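Local coordinates for protein trans-4-hydroxy-L-proline dehydratase (Clostridioides difficile 70-100-2010, PDB 6VXC) that catalyses the radical dehydration of trans-4-hydroxy-L-proline to (S)-1-pyrroline-5-carboxylate, as a glycyl radical enzyme of anaerobic hydroxyproline breakdown, at residues A425-E430 with G753-F758; T405-L410 with L744-F749; N362-G367 with N398-K403; V660-T665 with G719-N724; V433-E438 with V455-F460. One frame throughout, in Å; residues are numbered along the deposited sequence.

Contact 1 (A425-E430 with G753-F758); sequences AFYNTE and GHHIQF
Phe-426 and Ile-756 form the antiparallel hydrogen-bonded pair that joins strand 426-428 to strand 755-758: Phe-426 N reaches Ile-756 O at 2.9 Å, and Ile-756 N returns the bond to Phe-426 O. Two residues on, Asn-428 N donates to His-754 O, and the Asn-428 side chain adds a rung of its own. With CG anti to the backbone N (chi1 -179°), its ND2 meets Gly-753 O at 2.9 Å within the amide plane, while OD1 turns back to cap helix 429-438 through a weak bond from Glu-430 N.

On the face carrying Phe-426, that ring takes Ile-756 O at its edge and brings CE1 to 3.7 Å from Phe-758 CE2, the two rings oblique to each other. The opposite face holds Tyr-427 and His-755 side by side, with CE1 of Tyr-427 3.4 Å from CD2 of His-755. Further out, Tyr-427 OH bonds to Cys-454 O and Asn-362 ND2, His-755 ND1 to Leu-723 N, and the His-754 ring spans Glu-435 OE2 and Val-455 O. Through Tyr-427 OH and His-754 NE2 the strand pair is tied to the backbone oxygens of Cys-454, the probable radical cysteine, and Val-455, which probably limits movement of the backbone there.

Contact 2 (T405-L410 with L744-F749); sequences TPQKFL and LVRAYF
The Arg-746 guanidinium meets Gln-407 OE1 and Thr-405 O at its edge, close to its own plane, while the CD2 methyl of Leu-410 comes in obliquely, 3.6 Å from Arg-746 NE. The Gln-407 amide lies nearly coplanar with the guanidinium, the two planes 13° apart. Here an arginine on helix 734-750 reaches across to the first turn of helix 407-418, both helices packing against strand 396-401 of the mixed sheet.

The grip on Gln-407 is side-on, with both NE and NH2 directed at the single atom OE1. NH2 stands 2.8 Å from Gln-407 OE1, almost in line with the carbonyl bond; NE is 3.0 Å from the same oxygen and uses a lone pair in the carbonyl plane. The second proton of NH2 goes to Thr-405 O, which it approaches from above that carbonyl's plane. NH1 is held by Ser-402 O, so all three nitrogens have acceptors and rotation of the group is probably well restrained.

Both long chains bend at their second torsion (chi2 75° in Gln-407, -87° in Arg-746) and run past each other in opposite directions. Leu-410 lies along the arginine stem, CD2 3.8 Å from Arg-746 CG, and its other methyl, CD1, rests 4.2 Å from Val-745 CG1.

Contact 3 (N362-G367 with N398-K403); sequences NINTGG and NVQISK
Thr-365 is laced to both neighbours of Val-399: its N takes Asn-398 O at 2.9 Å, and its O receives Gln-400 N at 2.8 Å. Bonds from Asn-398 N to Ile-363 O and from Gly-367 N to Gln-400 O extend this parallel ladder at both ends. These are the two parallel strands of a beta-alpha-beta unit (strand 362-366, helix 378-390, strand 396-401), with 362-366 at the edge of the mixed sheet, and all of the contact is buried.

The tight part is formed by the four side-chain amides. Asn-398 ND2 lies 3.0 Å from Asn-362 OD1, in its own amide plane but well above that of Asn-362, 57° out of it. Asn-364 OD1 takes Gln-400 NE2 at 3.0 Å, the two amides perpendicular. Gln-400 CB packs 3.6 Å from Gly-367 CA.

Looser is the other face, where Thr-365 and Val-399 turn their side chains toward helices 378-390 and 407-418. There a water sits 2.6 Å from Thr-365 OG1 and donates to Asn-398 O.

Asn-398 OD1 accepts from Ala-425 N and Gln-400 OE1 pairs with Thr-429 OG1, linking to strand 426-428 and the helix after it. Asn-362 ND2 binds Gly-453 O and Asn-364 OD1 accepts from Thr-451 N; these two amides thus also hold the chain just ahead of Cys-454, the probable radical cysteine, consistent with a fixed backbone there.

Contact 4 (V660-T665 with G719-N724); sequences VDMLPT and GGTLLN
Buried backbone pairing between the end of strand 657-661 and the loop ahead of strand 724-726 makes up this contact, the two segments running in roughly the same direction, 27° apart. Gly-719 N starts it, donating to Val-660 O at 2.8 Å. Met-662 N then reaches Gly-720 O at 3.0 Å, and a weak bond from Leu-722 N to Met-662 O closes the run. Met-662 and Thr-721 thereby form a single bridge, with Thr-721 CA also in CA-H...O contact with Met-662 O.

Side chains fill in along the way. Met-662 and Thr-721 lie side by side, Met-662 CG 3.9 Å from Thr-721 CG2, before the methionine bends at chi2 and chi3 and leads off toward Tyr-643. The Asp-661 CB comes within 3.3 Å of Gly-720 O. Strand 657-661 is an outermost strand of the three-stranded parallel sheet that it shares with 463-472 and 565-573, and the loop, from the glycine-radical region of the sequence, runs on from this edge toward the five-stranded mixed sheet.

Leu-722, with CG anti to its own N (chi1 -166°), sends CD1 against the other segment: 3.9 Å from Leu-663 CB and 4.0 Å from Pro-664 CD, the proline ring crossing it at about a right angle. The same leucine side chain comes about 4 Å from that of Cys-454, the probable radical cysteine, and Leu-663 is about as close to Glu-456, the probable proton acceptor.

Contact 5 (V433-E438 with V455-F460); sequences VQELME and VETGCF
Glu-435 and Thr-457 cross at about a right angle where helix 429-438 packs against strand 456-458 of a small two-stranded hairpin, 450-452 with 456-458. Thr-457 OG1 donates to Glu-435 OE1 at 2.6 Å, meeting that oxygen nearly along its C-O axis. The glutamate reaches it on a chain extended beyond CG, which stands beside the backbone N (chi1 -71°). Its other oxygen, OE2, accepts from His-754 ND1, so the buried carboxylate has a partner at each oxygen. The imidazole may help stabilise its charge.

Leu-436 crosses the same threonine obliquely, from the next position on the helix. Thr-457 divides its two branches between the neighbours: OG1 goes to Glu-435, while CG2, anti to the backbone N, packs 3.6 Å from Leu-436 CG. Beyond it the leucine lies against the strand backbone, Leu-436 CD2 3.7 Å from Gly-458 C.

Glu-456, the probable proton acceptor, points away from the helix, so the strand presents Thr-457 to the helix and Glu-456 to the opposite side. Glu-456 OE2 bonds to His-180 NE2 and to a bound glycerol. Glu-456 OE1 takes Val-455 N at 2.6 Å, an almost straight bond at 177°.

Contacts 1 and 3 belong to one mixed sheet, their centres 9 Å apart, with strand 396-401 bonded to strand 426-428 through Ile-401 N and Tyr-427 O (2.8 Å). Contact 2 packs on that sheet from the helix side, its centre about 10 Å from that of contact 1, and is the one lying away from the annotated sites. Contacts 4 and 5, centres about 13 Å apart, meet where Thr-457 N bonds to Gly-719 O. His-754 of contact 1 connects to contact 5 twice, through Glu-435 and Val-455. Contacts 1, 3 and 4 border, and contact 5 contributes to, the probable catalytic site of Cys-454 and Glu-456; side chains approach Cys-454 to about 6 Å from contacts 1 and 3, about 4 Å from contact 4.

Contact 1 (A425-E430 with G753-F758)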
# COMPACT_ATOMS: atom_id res chain seq x y z
N ALA A 425 -2.21 11.28 7.26
CA ALA A 425 -1.03 11.80 6.59
C ALA A 425 -1.46 12.94 5.66
O ALA A 425 -2.63 13.06 5.30
CB ALA A 425 -0.33 10.71 5.80
N PHE A 426 -0.49 13.75 5.26
CA PHE A 426 -0.72 14.91 4.41
C PHE A 426 -0.01 14.71 3.08
O PHE A 426 1.18 14.38 3.05
CB PHE A 426 -0.22 16.19 5.10
CG PHE A 426 -0.84 16.44 6.47
CD1 PHE A 426 -0.32 15.83 7.60
CD2 PHE A 426 -1.92 17.28 6.61
CE1 PHE A 426 -0.89 16.05 8.86
CE2 PHE A 426 -2.48 17.51 7.85
CZ PHE A 426 -1.97 16.89 8.98
N TYR A 427 -0.72 14.95 1.97
CA TYR A 427 -0.18 14.84 0.62
C TYR A 427 -0.34 16.16 -0.12
O TYR A 427 -1.37 16.83 0.02
CB TYR A 427 -0.87 13.73 -0.20
CG TYR A 427 -0.82 12.36 0.43
CD1 TYR A 427 0.35 11.61 0.40
CD2 TYR A 427 -1.94 11.81 1.04
CE1 TYR A 427 0.42 10.36 0.98
CE2 TYR A 427 -1.90 10.56 1.62
CZ TYR A 427 -0.71 9.84 1.59
OH TYR A 427 -0.67 8.60 2.16
N ASN A 428 0.66 16.51 -0.92
CA ASN A 428 0.72 17.78 -1.65
C ASN A 428 0.01 17.63 -2.99
O ASN A 428 0.54 17.01 -3.92
CB ASN A 428 2.17 18.21 -1.83
CG ASN A 428 2.32 19.55 -2.54
OD1 ASN A 428 1.35 20.08 -3.07
ND2 ASN A 428 3.53 20.10 -2.52
N THR A 429 -1.18 18.22 -3.10
CA THR A 429 -1.96 18.11 -4.33
C THR A 429 -1.19 18.62 -5.54
O THR A 429 -1.23 18.01 -6.62
CB THR A 429 -3.28 18.87 -4.19
OG1 THR A 429 -4.10 18.25 -3.19
CG2 THR A 429 -4.02 18.94 -5.52
N GLU A 430 -0.49 19.75 -5.40
CA GLU A 430 0.23 20.28 -6.55
C GLU A 430 1.38 19.36 -6.96
O GLU A 430 1.67 19.24 -8.15
CB GLU A 430 0.75 21.70 -6.29
CG GLU A 430 -0.33 22.75 -6.57
CD GLU A 430 -1.42 22.73 -5.50
OE1 GLU A 430 -1.05 22.93 -4.34
OE2 GLU A 430 -2.60 22.48 -5.82
N GLY A 753 7.53 19.45 -1.67
CA GLY A 753 7.57 18.16 -1.00
C GLY A 753 6.28 17.40 -1.24
O GLY A 753 5.23 17.98 -1.47
N HIS A 754 6.38 16.07 -1.24
CA HIS A 754 5.28 15.20 -1.62
C HIS A 754 4.35 14.85 -0.47
O HIS A 754 3.12 14.84 -0.64
CB HIS A 754 5.86 13.91 -2.23
CG HIS A 754 4.82 12.90 -2.57
ND1 HIS A 754 4.03 12.98 -3.69
CD2 HIS A 754 4.43 11.78 -1.92
CE1 HIS A 754 3.21 11.94 -3.73
NE2 HIS A 754 3.43 11.21 -2.66
N HIS A 755 4.90 14.54 0.70
CA HIS A 755 4.16 13.89 1.77
C HIS A 755 4.84 14.15 3.10
O HIS A 755 6.06 14.19 3.19
CB HIS A 755 4.07 12.38 1.51
CG HIS A 755 3.85 11.57 2.74
ND1 HIS A 755 4.88 11.10 3.53
CD2 HIS A 755 2.71 11.14 3.33
CE1 HIS A 755 4.38 10.40 4.54
NE2 HIS A 755 3.06 10.42 4.44
N ILE A 756 4.03 14.27 4.15
CA ILE A 756 4.54 14.28 5.52
C ILE A 756 3.46 13.73 6.44
O ILE A 756 2.26 13.94 6.21
CB ILE A 756 5.02 15.70 5.93
CG1 ILE A 756 5.86 15.68 7.22
CG2 ILE A 756 3.87 16.69 6.05
CD1 ILE A 756 6.60 16.98 7.45
N GLN A 757 3.89 13.03 7.49
CA GLN A 757 2.98 12.47 8.48
C GLN A 757 3.68 12.49 9.84
O GLN A 757 4.91 12.43 9.90
CB GLN A 757 2.55 11.06 8.12
CG GLN A 757 3.71 10.07 8.09
CD GLN A 757 3.34 8.76 7.42
OE1 GLN A 757 2.45 8.71 6.57
NE2 GLN A 757 3.99 7.68 7.84
N PHE A 758 2.91 12.55 10.92
CA PHE A 758 3.44 12.87 12.25
C PHE A 758 3.16 11.79 13.28
O PHE A 758 2.05 11.23 13.34
CB PHE A 758 2.87 14.21 12.76
CG PHE A 758 3.11 15.37 11.83
CD1 PHE A 758 4.41 15.77 11.52
CD2 PHE A 758 2.03 16.06 11.28
CE1 PHE A 758 4.63 16.85 10.66
CE2 PHE A 758 2.24 17.14 10.42
CZ PHE A 758 3.55 17.54 10.11

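Contact 2 (T405-L410 with L744-F749)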
# COMPACT_ATOMS: atom_id res chain seq x y z
N THR A 405 -6.60 24.90 -0.73
CA THR A 405 -7.32 24.31 0.39
C THR A 405 -7.53 25.35 1.49
O THR A 405 -6.58 26.04 1.87
CB THR A 405 -6.53 23.13 0.96
OG1 THR A 405 -6.38 22.11 -0.04
CG2 THR A 405 -7.21 22.55 2.22
N PRO A 406 -8.74 25.48 2.03
CA PRO A 406 -8.95 26.43 3.13
C PRO A 406 -8.12 26.06 4.36
O PRO A 406 -7.93 24.88 4.66
CB PRO A 406 -10.45 26.33 3.40
CG PRO A 406 -11.02 25.76 2.12
CD PRO A 406 -9.99 24.87 1.57
N GLN A 407 -7.58 27.07 5.02
CA GLN A 407 -6.78 26.82 6.21
C GLN A 407 -7.57 26.09 7.28
O GLN A 407 -7.01 25.28 8.03
CB GLN A 407 -6.20 28.13 6.75
CG GLN A 407 -5.12 27.93 7.81
CD GLN A 407 -3.79 27.48 7.23
OE1 GLN A 407 -3.70 27.15 6.04
NE2 GLN A 407 -2.75 27.48 8.06
N LYS A 408 -8.88 26.33 7.37
CA LYS A 408 -9.69 25.62 8.35
C LYS A 408 -9.63 24.11 8.16
O LYS A 408 -9.58 23.35 9.13
CB LYS A 408 -11.15 26.10 8.27
CG LYS A 408 -12.11 25.32 9.15
CD LYS A 408 -13.56 25.83 9.03
CE LYS A 408 -14.52 24.96 9.82
NZ LYS A 408 -15.94 25.28 9.51
N PHE A 409 -9.64 23.66 6.90
CA PHE A 409 -9.58 22.22 6.65
C PHE A 409 -8.23 21.66 7.08
O PHE A 409 -8.16 20.65 7.78
CB PHE A 409 -9.83 21.94 5.17
CG PHE A 409 -9.79 20.47 4.80
CD1 PHE A 409 -10.89 19.66 5.00
CD2 PHE A 409 -8.64 19.90 4.26
CE1 PHE A 409 -10.86 18.31 4.67
CE2 PHE A 409 -8.60 18.54 3.93
CZ PHE A 409 -9.72 17.75 4.13
N LEU A 410 -7.14 22.33 6.70
CA LEU A 410 -5.83 21.86 7.11
C LEU A 410 -5.72 21.79 8.64
O LEU A 410 -5.19 20.81 9.18
CB LEU A 410 -4.75 22.79 6.53
CG LEU A 410 -3.33 22.60 7.05
CD1 LEU A 410 -2.80 21.18 6.81
CD2 LEU A 410 -2.39 23.67 6.47
N LEU A 744 4.27 24.02 9.07
CA LEU A 744 5.32 23.13 8.59
C LEU A 744 4.85 22.38 7.34
O LEU A 744 5.61 22.25 6.37
CB LEU A 744 5.71 22.14 9.70
CG LEU A 744 6.94 21.26 9.40
CD1 LEU A 744 8.23 22.08 9.49
CD2 LEU A 744 7.01 20.03 10.28
N VAL A 745 3.61 21.92 7.34
CA VAL A 745 3.06 21.24 6.17
C VAL A 745 3.09 22.17 4.96
O VAL A 745 3.57 21.80 3.89
CB VAL A 745 1.64 20.73 6.47
CG1 VAL A 745 0.97 20.19 5.21
CG2 VAL A 745 1.69 19.65 7.54
N ARG A 746 2.58 23.40 5.14
CA ARG A 746 2.56 24.40 4.06
C ARG A 746 3.96 24.75 3.58
O ARG A 746 4.17 24.96 2.38
CB ARG A 746 1.86 25.69 4.53
CG ARG A 746 0.38 25.61 4.80
CD ARG A 746 -0.45 25.85 3.58
NE ARG A 746 -1.85 26.09 3.92
CZ ARG A 746 -2.85 25.79 3.10
NH1 ARG A 746 -2.59 25.26 1.91
NH2 ARG A 746 -4.10 25.99 3.48
N ALA A 747 4.90 24.90 4.50
CA ALA A 747 6.26 25.23 4.11
C ALA A 747 6.85 24.13 3.25
O ALA A 747 7.36 24.38 2.15
CB ALA A 747 7.13 25.48 5.34
N TYR A 748 6.74 22.89 3.71
CA TYR A 748 7.27 21.77 2.95
C TYR A 748 6.61 21.71 1.58
O TYR A 748 7.30 21.60 0.56
CB TYR A 748 7.04 20.46 3.71
CG TYR A 748 7.71 19.24 3.08
CD1 TYR A 748 9.00 19.32 2.55
CD2 TYR A 748 7.06 18.01 3.04
CE1 TYR A 748 9.62 18.20 1.99
CE2 TYR A 748 7.67 16.89 2.49
CZ TYR A 748 8.94 16.99 1.96
OH TYR A 748 9.55 15.88 1.40
N PHE A 749 5.29 21.84 1.53
CA PHE A 749 4.58 21.70 0.27
C PHE A 749 4.84 22.90 -0.64
O PHE A 749 4.84 22.76 -1.87
CB PHE A 749 3.08 21.51 0.51
CG PHE A 749 2.71 20.16 1.11
CD1 PHE A 749 3.68 19.21 1.39
CD2 PHE A 749 1.39 19.85 1.39
CE1 PHE A 749 3.35 17.98 1.94
CE2 PHE A 749 1.03 18.63 1.94
CZ PHE A 749 2.02 17.69 2.22

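Contact 3 (N362-G367 with N398-K403)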
# COMPACT_ATOMS: atom_id res chain seq x y z
N ASN A 362 -6.34 3.40 1.09
CA ASN A 362 -5.97 4.79 1.30
C ASN A 362 -7.05 5.72 0.73
O ASN A 362 -7.27 5.74 -0.48
CB ASN A 362 -4.60 5.04 0.66
CG ASN A 362 -4.02 6.39 1.00
OD1 ASN A 362 -4.72 7.38 1.14
ND2 ASN A 362 -2.69 6.44 1.07
N ILE A 363 -7.68 6.51 1.59
CA ILE A 363 -8.70 7.48 1.19
C ILE A 363 -8.09 8.88 1.22
O ILE A 363 -7.44 9.25 2.20
CB ILE A 363 -9.95 7.35 2.08
CG1 ILE A 363 -10.56 5.95 1.90
CG2 ILE A 363 -10.96 8.45 1.75
CD1 ILE A 363 -11.78 5.62 2.77
N ASN A 364 -8.27 9.63 0.12
CA ASN A 364 -7.75 10.98 -0.07
C ASN A 364 -8.92 11.97 0.07
O ASN A 364 -9.82 12.00 -0.78
CB ASN A 364 -7.12 11.13 -1.46
CG ASN A 364 -5.70 10.57 -1.58
OD1 ASN A 364 -4.99 10.95 -2.50
ND2 ASN A 364 -5.29 9.65 -0.70
N THR A 365 -8.90 12.79 1.10
CA THR A 365 -9.95 13.77 1.37
C THR A 365 -9.40 15.18 1.21
O THR A 365 -8.27 15.47 1.63
CB THR A 365 -10.55 13.54 2.78
OG1 THR A 365 -11.17 12.26 2.83
CG2 THR A 365 -11.59 14.60 3.17
N GLY A 366 -10.18 16.06 0.59
CA GLY A 366 -9.72 17.42 0.36
C GLY A 366 -9.39 17.66 -1.11
O GLY A 366 -10.25 17.53 -1.97
N GLY A 367 -8.13 18.02 -1.38
CA GLY A 367 -7.62 18.08 -2.73
C GLY A 367 -8.38 19.06 -3.60
O GLY A 367 -8.81 20.13 -3.16
N ASN A 398 -6.66 9.86 4.89
CA ASN A 398 -5.65 10.90 4.73
C ASN A 398 -6.24 12.11 4.02
O ASN A 398 -7.36 12.06 3.50
CB ASN A 398 -4.45 10.35 3.94
CG ASN A 398 -3.85 9.16 4.61
OD1 ASN A 398 -3.45 9.24 5.75
ND2 ASN A 398 -3.87 8.04 3.94
N VAL A 399 -5.45 13.18 3.94
CA VAL A 399 -5.90 14.42 3.33
C VAL A 399 -4.93 14.85 2.23
O VAL A 399 -3.72 14.62 2.33
CB VAL A 399 -6.06 15.53 4.39
CG1 VAL A 399 -7.10 15.09 5.42
CG2 VAL A 399 -4.74 15.91 5.05
N GLN A 400 -5.49 15.39 1.16
CA GLN A 400 -4.75 16.12 0.14
C GLN A 400 -4.86 17.61 0.44
O GLN A 400 -5.96 18.16 0.54
CB GLN A 400 -5.29 15.83 -1.27
CG GLN A 400 -4.61 14.68 -2.00
CD GLN A 400 -4.92 14.68 -3.49
OE1 GLN A 400 -4.78 15.71 -4.16
NE2 GLN A 400 -5.39 13.55 -4.00
N ILE A 401 -3.71 18.26 0.56
CA ILE A 401 -3.63 19.67 0.86
C ILE A 401 -3.13 20.36 -0.40
O ILE A 401 -2.06 20.02 -0.91
CB ILE A 401 -2.70 19.94 2.05
CG1 ILE A 401 -3.19 19.19 3.30
CG2 ILE A 401 -2.54 21.43 2.28
CD1 ILE A 401 -4.63 19.46 3.72
N SER A 402 -3.91 21.30 -0.90
CA SER A 402 -3.60 22.15 -2.04
C SER A 402 -3.34 23.57 -1.56
O SER A 402 -3.81 23.98 -0.50
CB SER A 402 -4.77 22.13 -3.05
OG SER A 402 -4.68 23.18 -4.01
N LYS A 403 -2.62 24.33 -2.38
CA LYS A 403 -2.55 25.78 -2.18
C LYS A 403 -3.95 26.41 -2.18
O LYS A 403 -4.12 27.52 -1.67
CB LYS A 403 -1.69 26.42 -3.25
CG LYS A 403 -2.27 26.28 -4.63
CD LYS A 403 -1.38 26.86 -5.71
CE LYS A 403 -2.07 26.78 -7.08
NZ LYS A 403 -1.27 27.41 -8.17
O HOH W 1 -9.64 10.58 4.13

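Contact 4 (V660-T665 with G719-N724)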
# COMPACT_ATOMS: atom_id res chain seq x y z
N VAL A 660 10.10 5.54 -10.32
CA VAL A 660 10.77 5.40 -9.04
C VAL A 660 9.89 6.00 -7.95
O VAL A 660 9.20 6.99 -8.18
CB VAL A 660 12.16 6.08 -9.17
CG1 VAL A 660 12.44 7.05 -8.10
CG2 VAL A 660 13.27 5.02 -9.42
N ASP A 661 9.87 5.35 -6.77
CA ASP A 661 9.29 5.92 -5.56
C ASP A 661 10.14 5.50 -4.36
O ASP A 661 11.04 4.67 -4.48
CB ASP A 661 7.79 5.54 -5.39
CG ASP A 661 7.54 4.04 -5.35
OD1 ASP A 661 8.49 3.29 -5.09
OD2 ASP A 661 6.36 3.59 -5.58
N MET A 662 9.85 6.09 -3.19
CA MET A 662 10.70 5.95 -2.01
C MET A 662 9.82 5.73 -0.77
O MET A 662 9.34 6.70 -0.18
CB MET A 662 11.58 7.18 -1.84
CG MET A 662 12.18 7.64 -3.16
SD MET A 662 13.66 6.69 -3.54
CE MET A 662 14.75 7.44 -2.34
N LEU A 663 9.64 4.47 -0.39
CA LEU A 663 8.90 4.12 0.82
C LEU A 663 9.37 2.75 1.30
O LEU A 663 9.90 1.97 0.51
CB LEU A 663 7.38 4.14 0.59
CG LEU A 663 6.54 3.31 -0.41
CD1 LEU A 663 7.06 3.45 -1.82
CD2 LEU A 663 6.35 1.87 -0.02
N PRO A 664 9.22 2.46 2.60
CA PRO A 664 9.76 1.19 3.14
C PRO A 664 8.72 0.22 3.69
O PRO A 664 9.03 -0.97 3.85
CB PRO A 664 10.65 1.69 4.28
CG PRO A 664 9.81 2.85 4.86
CD PRO A 664 9.06 3.46 3.67
N THR A 665 7.52 0.69 4.04
CA THR A 665 6.60 -0.05 4.92
C THR A 665 7.39 -0.60 6.12
O THR A 665 7.90 0.19 6.91
CB THR A 665 5.84 -1.14 4.15
OG1 THR A 665 5.26 -0.57 2.96
CG2 THR A 665 4.72 -1.72 5.01
N GLY A 719 7.07 8.75 -8.23
CA GLY A 719 5.69 8.42 -7.96
C GLY A 719 5.39 8.48 -6.47
O GLY A 719 4.54 7.73 -5.98
N GLY A 720 6.12 9.32 -5.73
CA GLY A 720 5.86 9.52 -4.32
C GLY A 720 7.03 9.22 -3.40
O GLY A 720 7.81 8.29 -3.65
N THR A 721 7.15 9.99 -2.32
CA THR A 721 8.17 9.80 -1.30
C THR A 721 7.52 9.88 0.08
O THR A 721 6.51 10.58 0.25
CB THR A 721 9.27 10.87 -1.37
OG1 THR A 721 8.68 12.15 -1.11
CG2 THR A 721 9.97 10.87 -2.74
N LEU A 722 8.12 9.22 1.06
CA LEU A 722 7.53 9.09 2.39
C LEU A 722 8.40 9.80 3.42
O LEU A 722 9.57 9.45 3.59
CB LEU A 722 7.35 7.62 2.74
CG LEU A 722 6.45 7.32 3.93
CD1 LEU A 722 5.92 5.90 3.78
CD2 LEU A 722 7.19 7.48 5.23
N LEU A 723 7.83 10.76 4.14
CA LEU A 723 8.56 11.46 5.20
C LEU A 723 7.82 11.33 6.53
O LEU A 723 6.70 11.85 6.66
CB LEU A 723 8.77 12.94 4.85
CG LEU A 723 9.42 13.79 5.97
CD1 LEU A 723 10.78 13.24 6.37
CD2 LEU A 723 9.57 15.25 5.56
N ASN A 724 8.46 10.69 7.51
CA ASN A 724 8.01 10.66 8.91
C ASN A 724 8.66 11.80 9.68
O ASN A 724 9.87 12.03 9.56
CB ASN A 724 8.41 9.37 9.61
CG ASN A 724 7.50 8.22 9.32
OD1 ASN A 724 7.96 7.13 8.95
ND2 ASN A 724 6.21 8.45 9.47

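Contact 5 (V433-E438 with V455-F460)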
# COMPACT_ATOMS: atom_id res chain seq x y z
N VAL A 433 -0.25 16.31 -8.89
CA VAL A 433 -0.67 16.62 -10.25
C VAL A 433 0.54 16.70 -11.18
O VAL A 433 0.53 16.17 -12.29
CB VAL A 433 -1.50 17.91 -10.29
CG1 VAL A 433 -1.64 18.39 -11.74
CG2 VAL A 433 -2.86 17.64 -9.70
N GLN A 434 1.60 17.37 -10.72
CA GLN A 434 2.80 17.51 -11.55
C GLN A 434 3.53 16.18 -11.72
O GLN A 434 4.03 15.89 -12.82
CB GLN A 434 3.70 18.60 -10.95
CG GLN A 434 3.22 20.01 -11.30
CD GLN A 434 4.00 21.11 -10.58
OE1 GLN A 434 4.36 20.97 -9.42
NE2 GLN A 434 4.36 22.15 -11.31
N GLU A 435 3.57 15.35 -10.68
CA GLU A 435 4.13 14.01 -10.82
C GLU A 435 3.40 13.24 -11.91
O GLU A 435 4.02 12.61 -12.77
CB GLU A 435 4.04 13.26 -9.48
CG GLU A 435 5.00 13.77 -8.38
CD GLU A 435 4.50 13.41 -6.99
OE1 GLU A 435 3.69 12.46 -6.90
OE2 GLU A 435 4.87 14.09 -6.01
N LEU A 436 2.07 13.29 -11.89
CA LEU A 436 1.28 12.60 -12.90
C LEU A 436 1.56 13.14 -14.29
O LEU A 436 1.72 12.37 -15.24
CB LEU A 436 -0.21 12.71 -12.54
CG LEU A 436 -0.60 11.88 -11.32
CD1 LEU A 436 -1.97 12.29 -10.76
CD2 LEU A 436 -0.61 10.40 -11.67
N MET A 437 1.61 14.46 -14.44
CA MET A 437 1.85 15.03 -15.75
C MET A 437 3.27 14.74 -16.23
O MET A 437 3.48 14.50 -17.42
CB MET A 437 1.58 16.54 -15.75
CG MET A 437 0.09 16.88 -15.55
SD MET A 437 -0.15 18.66 -15.69
CE MET A 437 -0.12 18.90 -17.42
N GLU A 438 4.24 14.75 -15.33
CA GLU A 438 5.59 14.36 -15.73
C GLU A 438 5.62 12.94 -16.30
O GLU A 438 6.39 12.67 -17.23
CB GLU A 438 6.55 14.49 -14.55
CG GLU A 438 7.93 13.92 -14.78
CD GLU A 438 8.78 14.72 -15.76
OE1 GLU A 438 9.96 14.35 -15.93
OE2 GLU A 438 8.31 15.73 -16.30
N VAL A 455 2.13 6.10 -0.09
CA VAL A 455 2.34 7.44 -0.61
C VAL A 455 2.29 7.44 -2.14
O VAL A 455 2.70 8.41 -2.77
CB VAL A 455 3.69 8.03 -0.15
CG1 VAL A 455 3.75 8.17 1.39
CG2 VAL A 455 4.87 7.18 -0.72
N GLU A 456 1.78 6.37 -2.74
CA GLU A 456 2.03 6.11 -4.16
C GLU A 456 1.06 6.88 -5.06
O GLU A 456 -0.16 6.73 -4.94
CB GLU A 456 1.95 4.61 -4.45
CG GLU A 456 3.03 3.80 -3.75
CD GLU A 456 2.62 3.37 -2.35
OE1 GLU A 456 3.03 4.04 -1.37
OE2 GLU A 456 1.90 2.37 -2.23
N THR A 457 1.61 7.68 -5.97
CA THR A 457 0.85 8.55 -6.87
C THR A 457 0.29 7.77 -8.05
O THR A 457 1.00 6.98 -8.68
CB THR A 457 1.75 9.66 -7.41
OG1 THR A 457 2.29 10.39 -6.32
CG2 THR A 457 0.95 10.60 -8.31
N GLY A 458 -0.98 7.99 -8.36
CA GLY A 458 -1.61 7.30 -9.47
C GLY A 458 -2.82 8.03 -9.98
O GLY A 458 -3.40 8.89 -9.31
N CYS A 459 -3.22 7.67 -11.19
CA CYS A 459 -4.40 8.25 -11.81
C CYS A 459 -5.59 7.29 -11.58
O CYS A 459 -5.77 6.31 -12.31
CB CYS A 459 -4.15 8.52 -13.28
SG CYS A 459 -5.56 9.34 -14.05
N PHE A 460 -6.39 7.61 -10.56
CA PHE A 460 -7.41 6.70 -10.02
C PHE A 460 -8.40 6.26 -11.08
O PHE A 460 -8.98 7.08 -11.77
CB PHE A 460 -8.16 7.40 -8.88
CG PHE A 460 -7.30 7.75 -7.69
CD1 PHE A 460 -6.05 7.19 -7.51
CD2 PHE A 460 -7.78 8.65 -6.72
CE1 PHE A 460 -5.27 7.51 -6.40
CE2 PHE A 460 -7.01 8.97 -5.62
CZ PHE A 460 -5.76 8.40 -5.45